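Local coordinates for hypothetical protein Atu2648 (Agrobacterium tumefaciens str. C58, PDB 1ZCE) that is of unknown function but adopts the EVE fold, related to the ASCH and PUA domains, and so may bind a modified nucleic acid base, at residues 40-44 / 83-87. Numbering follows the deposited sequence.
Sequences NMRAM and WDCVD
Segment 40-44, on helix 35-42, packs against the start of an extended strand, the CA atoms of M41 and C85 6.1 Å apart. N40 and M41 are helical (phi/psi near -65/-40); M44 N is hydrogen-bonded to M41 O (3.0 Å), and M44 is extended (-82/147). At the strand's start, D84 forms a bidentate salt bridge with R42, whose side chain is extended beyond CB (mttt): NE donates to OD1 (2.9 Å) and NH2 to OD2 (2.8 Å). The mtm side chain of M41 brings CE to 3.4 Å from D84 O. C85 points its CB away overall, yet that atom lies 3.6 Å from M41 CE. V86 (chi1 m) points toward segment 40-44: its CG2 is 3.9 Å from SE of both selenomethionines, M41 and M44, and its CG1 3.5 Å from M41 O. This is helix-on-sheet packing within the PUA-related EVE domain, an apolar M41/M44/V86 cluster flanked by a salt bridge. Strand 84-99 pairs with strand 60-73 through C85 and H72, while V122 of strand 122-125 also touches M41 and M44.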
ATOM      1  N   ASN A  40       1.597   6.228  -9.730  1.00  3.71           N
ATOM      2  CA  ASN A  40       1.779   6.418  -8.298  1.00  4.03           C
ATOM      3  C   ASN A  40       3.049   5.671  -7.889  1.00  3.94           C
ATOM      4  O   ASN A  40       3.846   6.170  -7.094  1.00  5.21           O
ATOM      5  CB  ASN A  40       0.558   5.904  -7.525  1.00  4.77           C
ATOM      6  CG  ASN A  40      -0.626   6.871  -7.586  1.00  5.36           C
ATOM      7  OD1 ASN A  40      -1.773   6.500  -7.328  1.00  6.52           O
ATOM      8  ND2 ASN A  40      -0.343   8.122  -7.922  1.00  5.64           N
HETATM    9  N   MSE A  41       3.253   4.482  -8.442  1.00  3.83           N
HETATM   10  CA  MSE A  41       4.461   3.740  -8.114  1.00  3.56           C
HETATM   11  C   MSE A  41       5.700   4.477  -8.624  1.00  4.10           C
HETATM   12  O   MSE A  41       6.735   4.485  -7.959  1.00  4.74           O
HETATM   13  CB  MSE A  41       4.399   2.314  -8.670  1.00  3.30           C
HETATM   14  CG  MSE A  41       3.406   1.441  -7.909  1.00  4.12           C
HETATM   15 SE   MSE A  41       3.451  -0.459  -8.348  1.00  9.85          SE
HETATM   16  CE  MSE A  41       2.775  -0.310 -10.167  1.00  5.68           C
ATOM     17  N   ARG A  42       5.605   5.088  -9.801  1.00  4.03           N
ATOM     18  CA  ARG A  42       6.733   5.840 -10.340  1.00  5.30           C
ATOM     19  C   ARG A  42       7.088   7.032  -9.454  1.00  5.95           C
ATOM     20  O   ARG A  42       8.207   7.535  -9.512  1.00  8.48           O
ATOM     21  CB  ARG A  42       6.421   6.351 -11.748  1.00  6.04           C
ATOM     22  CG  ARG A  42       6.364   5.276 -12.803  1.00  6.14           C
ATOM     23  CD  ARG A  42       5.961   5.867 -14.135  1.00  7.72           C
ATOM     24  NE  ARG A  42       5.974   4.866 -15.190  1.00  6.96           N
ATOM     25  CZ  ARG A  42       5.677   5.121 -16.457  1.00  7.57           C
ATOM     26  NH1 ARG A  42       5.338   6.351 -16.821  1.00  8.12           N
ATOM     27  NH2 ARG A  42       5.730   4.151 -17.356  1.00  8.53           N
ATOM     28  N   ALA A  43       6.141   7.487  -8.640  1.00  5.17           N
ATOM     29  CA  ALA A  43       6.381   8.628  -7.762  1.00  6.64           C
ATOM     30  C   ALA A  43       6.980   8.215  -6.423  1.00  5.78           C
ATOM     31  O   ALA A  43       7.327   9.068  -5.606  1.00  7.75           O
ATOM     32  CB  ALA A  43       5.078   9.378  -7.530  1.00  7.36           C
HETATM   33  N   MSE A  44       7.113   6.909  -6.205  1.00  5.39           N
HETATM   34  CA  MSE A  44       7.642   6.394  -4.946  1.00  4.85           C
HETATM   35  C   MSE A  44       9.157   6.398  -4.854  1.00  5.59           C
HETATM   36  O   MSE A  44       9.857   6.221  -5.851  1.00  6.12           O
HETATM   37  CB  MSE A  44       7.134   4.973  -4.708  1.00  6.18           C
HETATM   38  CG  MSE A  44       5.633   4.905  -4.519  1.00  5.24           C
HETATM   39 SE   MSE A  44       5.003   3.091  -4.450  1.00 11.63          SE
HETATM   40  CE  MSE A  44       3.115   3.480  -4.455  1.00  6.45           C
ATOM     41  N   TRP A  83       4.311  -0.839 -18.753  1.00  9.83           N
ATOM     42  CA  TRP A  83       3.994  -1.419 -17.453  1.00  8.56           C
ATOM     43  C   TRP A  83       5.233  -1.636 -16.592  1.00  9.09           C
ATOM     44  O   TRP A  83       6.074  -2.488 -16.885  1.00  9.05           O
ATOM     45  CB  TRP A  83       3.239  -2.742 -17.624  1.00 10.54           C
ATOM     46  CG  TRP A  83       1.902  -2.585 -18.303  1.00  9.48           C
ATOM     47  CD1 TRP A  83       1.419  -3.337 -19.337  1.00 10.03           C
ATOM     48  CD2 TRP A  83       0.882  -1.621 -17.999  1.00  8.98           C
ATOM     49  NE1 TRP A  83       0.170  -2.901 -19.697  1.00 10.90           N
ATOM     50  CE2 TRP A  83      -0.186  -1.850 -18.894  1.00 10.41           C
ATOM     51  CE3 TRP A  83       0.766  -0.586 -17.062  1.00  9.96           C
ATOM     52  CZ2 TRP A  83      -1.355  -1.084 -18.878  1.00  9.94           C
ATOM     53  CZ3 TRP A  83      -0.399   0.177 -17.047  1.00 10.29           C
ATOM     54  CH2 TRP A  83      -1.441  -0.078 -17.952  1.00 10.86           C
ATOM     55  N   ASP A  84       5.353  -0.830 -15.541  1.00  8.10           N
ATOM     56  CA  ASP A  84       6.461  -0.955 -14.607  1.00  7.21           C
ATOM     57  C   ASP A  84       5.926  -0.909 -13.174  1.00  6.70           C
ATOM     58  O   ASP A  84       4.773  -0.541 -12.945  1.00  6.10           O
ATOM     59  CB  ASP A  84       7.549   0.120 -14.853  1.00  7.91           C
ATOM     60  CG  ASP A  84       6.985   1.500 -15.161  1.00  8.87           C
ATOM     61  OD1 ASP A  84       6.309   2.093 -14.297  1.00  8.17           O
ATOM     62  OD2 ASP A  84       7.237   2.007 -16.275  1.00  9.99           O
ATOM     63  N   CYS A  85       6.761  -1.295 -12.216  1.00  5.47           N
ATOM     64  CA  CYS A  85       6.335  -1.337 -10.824  1.00  5.24           C
ATOM     65  C   CYS A  85       7.498  -1.319  -9.842  1.00  4.80           C
ATOM     66  O   CYS A  85       8.664  -1.507 -10.216  1.00  5.43           O
ATOM     67  CB  CYS A  85       5.524  -2.614 -10.595  1.00  4.72           C
ATOM     68  SG  CYS A  85       6.451  -4.133 -11.064  1.00  6.88           S
ATOM     69  N   VAL A  86       7.166  -1.077  -8.576  1.00  4.36           N
ATOM     70  CA  VAL A  86       8.159  -1.090  -7.514  1.00  4.83           C
ATOM     71  C   VAL A  86       8.118  -2.468  -6.860  1.00  4.63           C
ATOM     72  O   VAL A  86       7.332  -3.338  -7.245  1.00  4.55           O
ATOM     73  CB  VAL A  86       7.848  -0.040  -6.401  1.00  4.67           C
ATOM     74  CG1 VAL A  86       7.979   1.366  -6.953  1.00  6.59           C
ATOM     75  CG2 VAL A  86       6.445  -0.257  -5.841  1.00  4.38           C
ATOM     76  N   ASP A  87       9.005  -2.657  -5.891  1.00  4.52           N
ATOM     77  CA  ASP A  87       9.053  -3.871  -5.086  1.00  5.01           C
ATOM     78  C   ASP A  87       8.773  -3.328  -3.689  1.00  4.94           C
ATOM     79  O   ASP A  87       9.243  -2.240  -3.355  1.00  5.14           O
ATOM     80  CB  ASP A  87      10.455  -4.485  -5.067  1.00  6.78           C
ATOM     81  CG  ASP A  87      10.810  -5.220  -6.344  1.00  7.90           C
ATOM     82  OD1 ASP A  87      10.176  -4.984  -7.388  1.00  7.89           O
ATOM     83  OD2 ASP A  87      11.756  -6.037  -6.297  1.00 10.34           O
TER